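Local coordinates for oxidoreductase (Thermotoga maritima, PDB 1ZH8), which probably catalyses NADP-dependent oxidation or reduction of an alcohol or carbonyl substrate, as a member of the GFO/IDH/MocA oxidoreductase family, at residues T135-A147 with V285-F298. Residues are numbered along the deposited sequence; the frame is centred on the assembly and turned at random.
Sequences TVYIAENFRHVPA and VPQENSYQKEFEDF. With NAP (NADP nicotinamide-adenine-dinucleotide phosphate), chain D; EDO (1,2-ethanediol), chain E; EDO (1,2-ethanediol), chain G.
Strand 136-139, an edge strand of the parallel Rossmann sheet, runs almost antiparallel (170°) to helix 290-298 at an axis distance of 9.9 Å, with Y137 facing F298 and, beyond the strand, H144 facing S290. Y137 carries the strand's side of the contact. Its CG stands anti to the backbone N (chi1 -168°), which swings the ring back toward the N-terminal part of the helix, at a slant to its axis, and brings OH to OD2 of D297, to which it donates at 2.7 Å, using the carboxylate's anti lone pair; the other oxygen of D297 pairs with K306. CB of F298 lies over one face of the tyrosine ring, 4.1 Å from its centroid, and the phenylalanine turns its edge to that face in an offset T-shaped pair. A phenylalanine in place of Y137 could keep this stack but would probably leave OD2 of D297 without its hydroxyl donor. H144 is covered differently: CB of E294 sits over its imidazole face, 3.7 Å from the centroid. Nearer the cofactor, ND2 of N141 donates to OG of S290 (3.2 Å) in a nearly straight bond lying close to the amide plane, while the amide lies stacked alongside the Y291 ring, the planes 20° apart. Farther along, P146 CB packs on V285 CG1 at 3.8 Å. N141 OD1 accepts from the carboxamide nitrogen N7N of NADP at 2.9 Å; Y291 OH is modelled as donating to O7N, at a separation too short to be taken literally. If both ends are so engaged, the two segments probably limit the carboxamide's rotation and help orient the nicotinamide.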
ATOM      1  N   THR A 135      -8.117  24.752  29.857  1.00 35.99           N
ATOM      2  CA  THR A 135      -7.977  24.108  28.556  1.00 35.67           C
ATOM      3  C   THR A 135      -6.681  23.292  28.471  1.00 37.02           C
ATOM      4  O   THR A 135      -5.599  23.804  28.809  1.00 34.76           O
ATOM      5  CB  THR A 135      -7.978  25.137  27.405  1.00 35.52           C
ATOM      6  OG1 THR A 135      -9.206  25.879  27.416  1.00 34.09           O
ATOM      7  CG2 THR A 135      -7.816  24.427  26.040  1.00 34.45           C
ATOM      8  N   VAL A 136      -6.808  22.026  28.038  1.00 35.67           N
ATOM      9  CA  VAL A 136      -5.668  21.288  27.504  1.00 32.76           C
ATOM     10  C   VAL A 136      -5.806  21.233  25.985  1.00 34.21           C
ATOM     11  O   VAL A 136      -6.804  20.747  25.450  1.00 33.42           O
ATOM     12  CB  VAL A 136      -5.535  19.864  28.066  1.00 32.57           C
ATOM     13  CG1 VAL A 136      -4.274  19.166  27.471  1.00 28.07           C
ATOM     14  CG2 VAL A 136      -5.447  19.904  29.572  1.00 33.13           C
ATOM     15  N   TYR A 137      -4.782  21.739  25.298  1.00 35.10           N
ATOM     16  CA  TYR A 137      -4.769  21.819  23.864  1.00 33.19           C
ATOM     17  C   TYR A 137      -3.536  21.071  23.366  1.00 34.64           C
ATOM     18  O   TYR A 137      -2.422  21.491  23.656  1.00 34.87           O
ATOM     19  CB  TYR A 137      -4.729  23.286  23.458  1.00 31.78           C
ATOM     20  CG  TYR A 137      -4.992  23.518  21.995  1.00 34.40           C
ATOM     21  CD1 TYR A 137      -4.038  23.180  21.024  1.00 34.21           C
ATOM     22  CD2 TYR A 137      -6.183  24.088  21.574  1.00 36.17           C
ATOM     23  CE1 TYR A 137      -4.278  23.393  19.668  1.00 32.84           C
ATOM     24  CE2 TYR A 137      -6.427  24.319  20.226  1.00 36.75           C
ATOM     25  CZ  TYR A 137      -5.469  23.966  19.284  1.00 36.36           C
ATOM     26  OH  TYR A 137      -5.720  24.183  17.959  1.00 38.70           O
ATOM     27  N   ILE A 138      -3.728  19.948  22.659  1.00 34.68           N
ATOM     28  CA  ILE A 138      -2.599  19.227  22.059  1.00 35.26           C
ATOM     29  C   ILE A 138      -2.408  19.742  20.650  1.00 36.71           C
ATOM     30  O   ILE A 138      -3.322  19.654  19.812  1.00 37.06           O
ATOM     31  CB  ILE A 138      -2.776  17.701  21.975  1.00 34.78           C
ATOM     32  CG1 ILE A 138      -3.254  17.114  23.307  1.00 36.25           C
ATOM     33  CG2 ILE A 138      -1.432  17.056  21.527  1.00 31.54           C
ATOM     34  CD1 ILE A 138      -2.329  17.426  24.542  1.00 25.87           C
ATOM     35  N   ALA A 139      -1.216  20.270  20.410  1.00 36.35           N
ATOM     36  CA  ALA A 139      -0.942  21.100  19.244  1.00 37.38           C
ATOM     37  C   ALA A 139      -0.564  20.222  18.059  1.00 38.80           C
ATOM     38  O   ALA A 139       0.636  19.976  17.770  1.00 40.62           O
ATOM     39  CB  ALA A 139       0.177  22.128  19.570  1.00 36.01           C
ATOM     40  N   GLU A 140      -1.597  19.727  17.394  1.00 37.09           N
ATOM     41  CA  GLU A 140      -1.417  18.876  16.250  1.00 35.60           C
ATOM     42  C   GLU A 140      -1.581  19.776  15.067  1.00 36.10           C
ATOM     43  O   GLU A 140      -2.706  20.057  14.632  1.00 40.02           O
ATOM     44  CB  GLU A 140      -2.448  17.748  16.253  1.00 34.17           C
ATOM     45  CG  GLU A 140      -2.451  16.918  14.977  1.00 38.81           C
ATOM     46  CD  GLU A 140      -1.044  16.559  14.510  1.00 45.61           C
ATOM     47  OE1 GLU A 140      -0.446  15.626  15.085  1.00 33.57           O
ATOM     48  OE2 GLU A 140      -0.536  17.230  13.577  1.00 37.86           O
ATOM     49  N   ASN A 141      -0.465  20.278  14.563  1.00 34.09           N
ATOM     50  CA  ASN A 141      -0.544  21.326  13.544  1.00 34.50           C
ATOM     51  C   ASN A 141      -1.096  20.838  12.189  1.00 34.61           C
ATOM     52  O   ASN A 141      -1.686  21.620  11.450  1.00 37.53           O
ATOM     53  CB  ASN A 141       0.792  22.044  13.382  1.00 33.34           C
ATOM     54  CG  ASN A 141       1.874  21.114  12.925  1.00 33.87           C
ATOM     55  OD1 ASN A 141       2.249  20.177  13.638  1.00 35.79           O
ATOM     56  ND2 ASN A 141       2.341  21.320  11.723  1.00 25.00           N
ATOM     57  N   PHE A 142      -0.960  19.551  11.882  1.00 34.13           N
ATOM     58  CA  PHE A 142      -1.572  18.995  10.652  1.00 34.59           C
ATOM     59  C   PHE A 142      -3.096  19.186  10.568  1.00 37.16           C
ATOM     60  O   PHE A 142      -3.656  19.157   9.479  1.00 40.52           O
ATOM     61  CB  PHE A 142      -1.197  17.513  10.437  1.00 33.18           C
ATOM     62  CG  PHE A 142       0.128  17.302   9.712  1.00 30.42           C
ATOM     63  CD1 PHE A 142       1.268  18.043  10.053  1.00 30.54           C
ATOM     64  CD2 PHE A 142       0.227  16.350   8.687  1.00 34.81           C
ATOM     65  CE1 PHE A 142       2.502  17.852   9.371  1.00 34.89           C
ATOM     66  CE2 PHE A 142       1.446  16.149   7.986  1.00 32.83           C
ATOM     67  CZ  PHE A 142       2.589  16.902   8.338  1.00 33.26           C
ATOM     68  N   ARG A 143      -3.766  19.391  11.703  1.00 36.01           N
ATOM     69  CA  ARG A 143      -5.194  19.745  11.692  1.00 35.23           C
ATOM     70  C   ARG A 143      -5.461  21.161  11.215  1.00 34.00           C
ATOM     71  O   ARG A 143      -6.612  21.593  11.120  1.00 32.13           O
ATOM     72  CB  ARG A 143      -5.798  19.583  13.079  1.00 34.81           C
ATOM     73  CG  ARG A 143      -6.713  18.433  13.173  1.00 33.95           C
ATOM     74  CD  ARG A 143      -6.919  18.067  14.618  1.00 43.80           C
ATOM     75  NE  ARG A 143      -6.734  16.649  14.639  1.00 46.30           N
ATOM     76  CZ  ARG A 143      -6.083  15.967  15.556  1.00 45.91           C
ATOM     77  NH1 ARG A 143      -5.550  16.548  16.612  1.00 40.65           N
ATOM     78  NH2 ARG A 143      -5.992  14.665  15.393  1.00 51.27           N
ATOM     79  N   HIS A 144      -4.393  21.894  10.935  1.00 33.47           N
ATOM     80  CA  HIS A 144      -4.550  23.287  10.565  1.00 32.73           C
ATOM     81  C   HIS A 144      -3.883  23.563   9.239  1.00 32.12           C
ATOM     82  O   HIS A 144      -3.671  24.729   8.912  1.00 31.82           O
ATOM     83  CB  HIS A 144      -3.930  24.184  11.635  1.00 32.06           C
ATOM     84  CG  HIS A 144      -4.500  23.982  13.003  1.00 32.84           C
ATOM     85  ND1 HIS A 144      -5.500  24.782  13.517  1.00 34.79           N
ATOM     86  CD2 HIS A 144      -4.201  23.087  13.970  1.00 33.44           C
ATOM     87  CE1 HIS A 144      -5.795  24.385  14.741  1.00 28.13           C
ATOM     88  NE2 HIS A 144      -5.016  23.362  15.043  1.00 31.25           N
ATOM     89  N   VAL A 145      -3.541  22.502   8.495  1.00 30.25           N
ATOM     90  CA  VAL A 145      -2.837  22.654   7.221  1.00 31.13           C
ATOM     91  C   VAL A 145      -3.875  22.833   6.085  1.00 31.88           C
ATOM     92  O   VAL A 145      -4.720  21.972   5.881  1.00 35.51           O
ATOM     93  CB  VAL A 145      -1.814  21.474   6.978  1.00 33.26           C
ATOM     94  CG1 VAL A 145      -1.233  21.494   5.559  1.00 28.79           C
ATOM     95  CG2 VAL A 145      -0.648  21.485   8.032  1.00 26.33           C
ATOM     96  N   PRO A 146      -3.844  23.961   5.365  1.00 32.08           N
ATOM     97  CA  PRO A 146      -4.966  24.215   4.427  1.00 33.35           C
ATOM     98  C   PRO A 146      -5.162  23.167   3.323  1.00 35.45           C
ATOM     99  O   PRO A 146      -6.302  22.873   2.965  1.00 37.06           O
ATOM    100  CB  PRO A 146      -4.646  25.590   3.833  1.00 31.53           C
ATOM    101  CG  PRO A 146      -3.184  25.815   4.125  1.00 34.26           C
ATOM    102  CD  PRO A 146      -2.866  25.064   5.381  1.00 31.99           C
ATOM    103  N   ALA A 147      -4.074  22.583   2.822  1.00 35.13           N
ATOM    104  CA  ALA A 147      -4.148  21.547   1.795  1.00 32.55           C
ATOM    105  C   ALA A 147      -5.053  20.413   2.223  1.00 33.81           C
ATOM    106  O   ALA A 147      -5.807  19.870   1.401  1.00 34.66           O
ATOM    107  CB  ALA A 147      -2.764  21.005   1.472  1.00 31.23           C
ATOM    108  N   VAL A 285      -2.872  25.750  -3.439  1.00 35.53           N
ATOM    109  CA  VAL A 285      -3.316  26.028  -2.085  1.00 35.92           C
ATOM    110  C   VAL A 285      -2.508  27.215  -1.542  1.00 38.09           C
ATOM    111  O   VAL A 285      -1.284  27.125  -1.451  1.00 38.12           O
ATOM    112  CB  VAL A 285      -3.144  24.801  -1.166  1.00 34.67           C
ATOM    113  CG1 VAL A 285      -3.651  25.111   0.217  1.00 33.46           C
ATOM    114  CG2 VAL A 285      -3.878  23.609  -1.724  1.00 27.25           C
ATOM    115  N   PRO A 286      -3.186  28.334  -1.201  1.00 40.00           N
ATOM    116  CA  PRO A 286      -2.454  29.483  -0.645  1.00 41.29           C
ATOM    117  C   PRO A 286      -1.800  29.050   0.654  1.00 43.04           C
ATOM    118  O   PRO A 286      -2.445  28.396   1.501  1.00 41.47           O
ATOM    119  CB  PRO A 286      -3.549  30.517  -0.358  1.00 41.69           C
ATOM    120  CG  PRO A 286      -4.744  30.073  -1.156  1.00 42.37           C
ATOM    121  CD  PRO A 286      -4.639  28.579  -1.286  1.00 39.93           C
ATOM    122  N   GLN A 287      -0.521  29.385   0.790  1.00 44.50           N
ATOM    123  CA  GLN A 287       0.283  28.915   1.912  1.00 45.56           C
ATOM    124  C   GLN A 287      -0.043  29.592   3.243  1.00 44.50           C
ATOM    125  O   GLN A 287      -0.440  30.753   3.266  1.00 44.14           O
ATOM    126  CB  GLN A 287       1.777  29.018   1.581  1.00 46.08           C
ATOM    127  CG  GLN A 287       2.249  27.882   0.672  1.00 51.34           C
ATOM    128  CD  GLN A 287       1.669  26.516   1.072  1.00 56.22           C
ATOM    129  OE1 GLN A 287       1.816  26.058   2.220  1.00 57.96           O
ATOM    130  NE2 GLN A 287       0.999  25.870   0.126  1.00 54.13           N
ATOM    131  N   GLU A 288       0.111  28.844   4.338  1.00 42.99           N
ATOM    132  CA  GLU A 288      -0.157  29.358   5.686  1.00 41.65           C
ATOM    133  C   GLU A 288       0.752  28.738   6.730  1.00 37.77           C
ATOM    134  O   GLU A 288       1.274  27.654   6.543  1.00 35.75           O
ATOM    135  CB  GLU A 288      -1.599  29.076   6.083  1.00 43.68           C
ATOM    136  CG  GLU A 288      -2.624  29.762   5.232  1.00 51.62           C
ATOM    137  CD  GLU A 288      -3.940  29.879   5.939  1.00 63.22           C
ATOM    138  OE1 GLU A 288      -4.003  30.606   6.960  1.00 66.56           O
ATOM    139  OE2 GLU A 288      -4.906  29.244   5.467  1.00 70.36           O
ATOM    140  N   ASN A 289       0.937  29.427   7.842  1.00 36.57           N
ATOM    141  CA  ASN A 289       1.730  28.880   8.924  1.00 35.36           C
ATOM    142  C   ASN A 289       0.758  28.148   9.840  1.00 36.08           C
ATOM    143  O   ASN A 289      -0.102  28.779  10.448  1.00 38.40           O
ATOM    144  CB  ASN A 289       2.497  29.998   9.659  1.00 33.74           C
ATOM    145  CG  ASN A 289       3.335  29.472  10.818  1.00 37.52           C
ATOM    146  OD1 ASN A 289       2.890  28.617  11.599  1.00 39.17           O
ATOM    147  ND2 ASN A 289       4.551  29.980  10.939  1.00 31.11           N
ATOM    148  N   SER A 290       0.874  26.823   9.918  1.00 35.05           N
ATOM    149  CA  SER A 290      -0.041  26.019  10.720  1.00 35.92           C
ATOM    150  C   SER A 290       0.173  26.171  12.228  1.00 36.24           C
ATOM    151  O   SER A 290      -0.782  26.054  13.000  1.00 36.45           O
ATOM    152  CB  SER A 290       0.042  24.536  10.323  1.00 39.51           C
ATOM    153  OG  SER A 290       1.368  24.038  10.434  1.00 39.55           O
ATOM    154  N   TYR A 291       1.416  26.420  12.645  1.00 34.04           N
ATOM    155  CA  TYR A 291       1.718  26.704  14.051  1.00 35.13           C
ATOM    156  C   TYR A 291       1.046  27.997  14.478  1.00 35.73           C
ATOM    157  O   TYR A 291       0.483  28.092  15.565  1.00 36.63           O
ATOM    158  CB  TYR A 291       3.233  26.793  14.272  1.00 34.50           C
ATOM    159  CG  TYR A 291       3.946  25.562  13.786  1.00 33.00           C
ATOM    160  CD1 TYR A 291       3.946  24.395  14.556  1.00 25.12           C
ATOM    161  CD2 TYR A 291       4.577  25.541  12.533  1.00 33.16           C
ATOM    162  CE1 TYR A 291       4.572  23.242  14.106  1.00 34.86           C
ATOM    163  CE2 TYR A 291       5.216  24.384  12.069  1.00 29.94           C
ATOM    164  CZ  TYR A 291       5.204  23.246  12.868  1.00 36.07           C
ATOM    165  OH  TYR A 291       5.838  22.109  12.456  1.00 37.97           O
ATOM    166  N   GLN A 292       1.089  28.990  13.602  1.00 34.90           N
ATOM    167  CA  GLN A 292       0.439  30.250  13.882  1.00 35.23           C
ATOM    168  C   GLN A 292      -1.056  30.003  13.989  1.00 35.80           C
ATOM    169  O   GLN A 292      -1.717  30.516  14.893  1.00 36.51           O
ATOM    170  CB  GLN A 292       0.734  31.236  12.763  1.00 33.97           C
ATOM    171  CG  GLN A 292       0.218  32.618  13.011  1.00 33.36           C
ATOM    172  CD  GLN A 292       0.609  33.561  11.900  1.00 40.06           C
ATOM    173  OE1 GLN A 292       1.757  33.562  11.436  1.00 40.25           O
ATOM    174  NE2 GLN A 292      -0.349  34.364  11.451  1.00 34.51           N
ATOM    175  N   LYS A 293      -1.568  29.198  13.065  1.00 35.49           N
ATOM    176  CA  LYS A 293      -2.982  28.911  13.002  1.00 37.59           C
ATOM    177  C   LYS A 293      -3.470  28.181  14.255  1.00 37.46           C
ATOM    178  O   LYS A 293      -4.560  28.469  14.763  1.00 37.67           O
ATOM    179  CB  LYS A 293      -3.311  28.145  11.726  1.00 38.01           C
ATOM    180  CG  LYS A 293      -3.628  29.062  10.573  1.00 41.03           C
ATOM    181  CD  LYS A 293      -4.220  28.269   9.429  1.00 60.89           C
ATOM    182  CE  LYS A 293      -5.748  28.184   9.510  1.00 66.38           C
ATOM    183  NZ  LYS A 293      -6.303  27.178   8.536  1.00 69.20           N
ATOM    184  N   GLU A 294      -2.656  27.267  14.771  1.00 36.93           N
ATOM    185  CA  GLU A 294      -3.044  26.560  15.970  1.00 38.06           C
ATOM    186  C   GLU A 294      -3.008  27.463  17.214  1.00 37.45           C
ATOM    187  O   GLU A 294      -3.821  27.284  18.128  1.00 36.81           O
ATOM    188  CB  GLU A 294      -2.267  25.238  16.157  1.00 38.78           C
ATOM    189  CG  GLU A 294      -0.803  25.378  16.501  1.00 40.02           C
ATOM    190  CD  GLU A 294      -0.076  24.048  16.573  1.00 43.60           C
ATOM    191  OE1 GLU A 294      -0.739  22.985  16.565  1.00 39.16           O
ATOM    192  OE2 GLU A 294       1.174  24.066  16.641  1.00 44.14           O
ATOM    193  N   PHE A 295      -2.099  28.436  17.251  1.00 37.46           N
ATOM    194  CA  PHE A 295      -2.036  29.353  18.399  1.00 38.00           C
ATOM    195  C   PHE A 295      -3.236  30.303  18.409  1.00 39.40           C
ATOM    196  O   PHE A 295      -3.791  30.620  19.464  1.00 40.73           O
ATOM    197  CB  PHE A 295      -0.712  30.119  18.455  1.00 37.57           C
ATOM    198  CG  PHE A 295       0.384  29.389  19.199  1.00 37.08           C
ATOM    199  CD1 PHE A 295       0.373  29.313  20.585  1.00 36.98           C
ATOM    200  CD2 PHE A 295       1.440  28.793  18.508  1.00 42.60           C
ATOM    201  CE1 PHE A 295       1.383  28.628  21.285  1.00 39.70           C
ATOM    202  CE2 PHE A 295       2.456  28.113  19.184  1.00 46.15           C
ATOM    203  CZ  PHE A 295       2.426  28.032  20.587  1.00 40.79           C
ATOM    204  N   GLU A 296      -3.649  30.719  17.222  1.00 39.25           N
ATOM    205  CA  GLU A 296      -4.853  31.496  17.064  1.00 40.13           C
ATOM    206  C   GLU A 296      -6.037  30.706  17.616  1.00 38.39           C
ATOM    207  O   GLU A 296      -6.858  31.256  18.354  1.00 39.01           O
ATOM    208  CB  GLU A 296      -5.071  31.851  15.582  1.00 40.49           C
ATOM    209  CG  GLU A 296      -4.092  32.893  15.033  1.00 47.88           C
ATOM    210  CD  GLU A 296      -4.248  33.198  13.519  1.00 56.36           C
ATOM    211  OE1 GLU A 296      -5.166  32.660  12.855  1.00 56.14           O
ATOM    212  OE2 GLU A 296      -3.432  33.994  12.991  1.00 56.95           O
ATOM    213  N   ASP A 297      -6.102  29.421  17.275  1.00 35.62           N
ATOM    214  CA  ASP A 297      -7.241  28.585  17.635  1.00 35.79           C
ATOM    215  C   ASP A 297      -7.301  28.397  19.157  1.00 35.25           C
ATOM    216  O   ASP A 297      -8.366  28.524  19.781  1.00 32.96           O
ATOM    217  CB  ASP A 297      -7.171  27.245  16.882  1.00 36.32           C
ATOM    218  CG  ASP A 297      -8.375  26.351  17.143  1.00 31.90           C
ATOM    219  OD1 ASP A 297      -9.515  26.744  16.844  1.00 43.04           O
ATOM    220  OD2 ASP A 297      -8.176  25.230  17.625  1.00 41.11           O
ATOM    221  N   PHE A 298      -6.134  28.138  19.743  1.00 34.24           N
ATOM    222  CA  PHE A 298      -5.963  28.035  21.193  1.00 34.74           C
ATOM    223  C   PHE A 298      -6.373  29.333  21.903  1.00 37.29           C
ATOM    224  O   PHE A 298      -6.995  29.298  22.973  1.00 37.14           O
ATOM    225  CB  PHE A 298      -4.505  27.697  21.472  1.00 34.95           C
ATOM    226  CG  PHE A 298      -4.105  27.757  22.912  1.00 32.68           C
ATOM    227  CD1 PHE A 298      -4.578  26.822  23.824  1.00 35.14           C
ATOM    228  CD2 PHE A 298      -3.195  28.719  23.345  1.00 29.77           C
ATOM    229  CE1 PHE A 298      -4.156  26.851  25.173  1.00 32.86           C
ATOM    230  CE2 PHE A 298      -2.765  28.758  24.669  1.00 23.76           C
ATOM    231  CZ  PHE A 298      -3.246  27.818  25.583  1.00 31.80           C
TER
HETATM  232  PA  NAP D 400      14.265  19.116  21.755  1.00 28.47           P
HETATM  233  O1A NAP D 400      15.061  19.992  20.856  1.00 32.37           O
HETATM  234  O2A NAP D 400      15.064  18.075  22.421  1.00 26.84           O
HETATM  235  O5B NAP D 400      13.467  20.050  22.785  1.00 30.12           O
HETATM  236  C5B NAP D 400      13.168  19.587  24.082  1.00 31.72           C
HETATM  237  C4B NAP D 400      13.490  20.700  25.060  1.00 31.67           C
HETATM  238  O4B NAP D 400      12.999  20.374  26.353  1.00 31.92           O
HETATM  239  C3B NAP D 400      14.992  20.911  25.209  1.00 29.91           C
HETATM  240  O3B NAP D 400      15.154  22.289  25.379  1.00 30.83           O
HETATM  241  C2B NAP D 400      15.273  20.165  26.502  1.00 33.34           C
HETATM  242  O2B NAP D 400      16.458  20.339  27.272  1.00 39.31           O
HETATM  243  C1B NAP D 400      14.045  20.548  27.298  1.00 30.87           C
HETATM  244  N9A NAP D 400      13.869  19.669  28.451  1.00 30.92           N
HETATM  245  C8A NAP D 400      14.206  18.339  28.564  1.00 28.15           C
HETATM  246  N7A NAP D 400      13.849  17.920  29.799  1.00 29.54           N
HETATM  247  C5A NAP D 400      13.298  18.967  30.467  1.00 33.50           C
HETATM  248  C6A NAP D 400      12.772  19.111  31.745  1.00 31.39           C
HETATM  249  N6A NAP D 400      12.764  18.094  32.590  1.00 35.32           N
HETATM  250  N1A NAP D 400      12.254  20.315  32.143  1.00 33.09           N
HETATM  251  C2A NAP D 400      12.276  21.385  31.281  1.00 36.41           C
HETATM  252  N3A NAP D 400      12.802  21.254  30.021  1.00 28.65           N
HETATM  253  C4A NAP D 400      13.300  20.066  29.624  1.00 32.47           C
HETATM  254  O3  NAP D 400      13.131  18.392  20.893  1.00 25.47           O
HETATM  255  PN  NAP D 400      12.041  19.166  20.000  1.00 27.99           P
HETATM  256  O1N NAP D 400      11.969  20.641  20.250  1.00 25.81           O
HETATM  257  O2N NAP D 400      12.295  18.585  18.690  1.00 28.02           O
HETATM  258  O5D NAP D 400      10.629  18.571  20.500  1.00 30.35           O
HETATM  259  C5D NAP D 400       9.935  19.024  21.650  1.00 26.73           C
HETATM  260  C4D NAP D 400       8.445  18.746  21.466  1.00 27.06           C
HETATM  261  O4D NAP D 400       8.006  19.378  20.270  1.00 34.85           O
HETATM  262  C3D NAP D 400       8.179  17.247  21.294  1.00 26.91           C
HETATM  263  O3D NAP D 400       7.017  16.862  21.991  1.00 31.49           O
HETATM  264  C2D NAP D 400       7.959  17.058  19.813  1.00 28.93           C
HETATM  265  O2D NAP D 400       7.082  15.990  19.523  1.00 30.92           O
HETATM  266  C1D NAP D 400       7.403  18.417  19.411  1.00 31.93           C
HETATM  267  N1N NAP D 400       7.684  18.699  18.006  1.00 29.96           N
HETATM  268  C2N NAP D 400       6.626  18.937  17.175  1.00 29.38           C
HETATM  269  C3N NAP D 400       6.832  19.202  15.818  1.00 33.96           C
HETATM  270  C7N NAP D 400       5.694  19.683  14.952  1.00 35.45           C
HETATM  271  O7N NAP D 400       5.986  19.893  13.591  1.00 31.58           O
HETATM  272  N7N NAP D 400       4.465  19.908  15.456  1.00 28.13           N
HETATM  273  C4N NAP D 400       8.141  19.230  15.319  1.00 31.76           C
HETATM  274  C5N NAP D 400       9.222  18.999  16.180  1.00 35.40           C
HETATM  275  C6N NAP D 400       8.979  18.732  17.531  1.00 36.13           C
HETATM  276  P2B NAP D 400      17.584  21.489  27.298  1.00 37.42           P
HETATM  277  O1X NAP D 400      17.177  22.644  28.188  1.00 37.87           O
HETATM  278  O2X NAP D 400      17.844  22.034  25.912  1.00 37.32           O
HETATM  279  O3X NAP D 400      18.806  20.790  27.854  1.00 38.21           O
HETATM  280  C1  EDO E 401      -9.273  26.179  11.452  1.00 62.47           C
HETATM  281  O1  EDO E 401      -7.858  26.271  11.720  1.00 64.29           O
HETATM  282  C2  EDO E 401      -9.495  25.891   9.968  0.50 62.85           C
HETATM  283  O2  EDO E 401     -10.873  25.560   9.744  0.50 60.36           O
HETATM  284  C1  EDO G 403     -12.472  28.340  28.921  1.00 42.72           C
HETATM  285  O1  EDO G 403     -11.365  29.240  29.073  1.00 39.56           O
HETATM  286  C2  EDO G 403     -11.978  26.893  28.916  1.00 39.47           C
HETATM  287  O2  EDO G 403     -10.870  26.716  29.816  1.00 36.28           O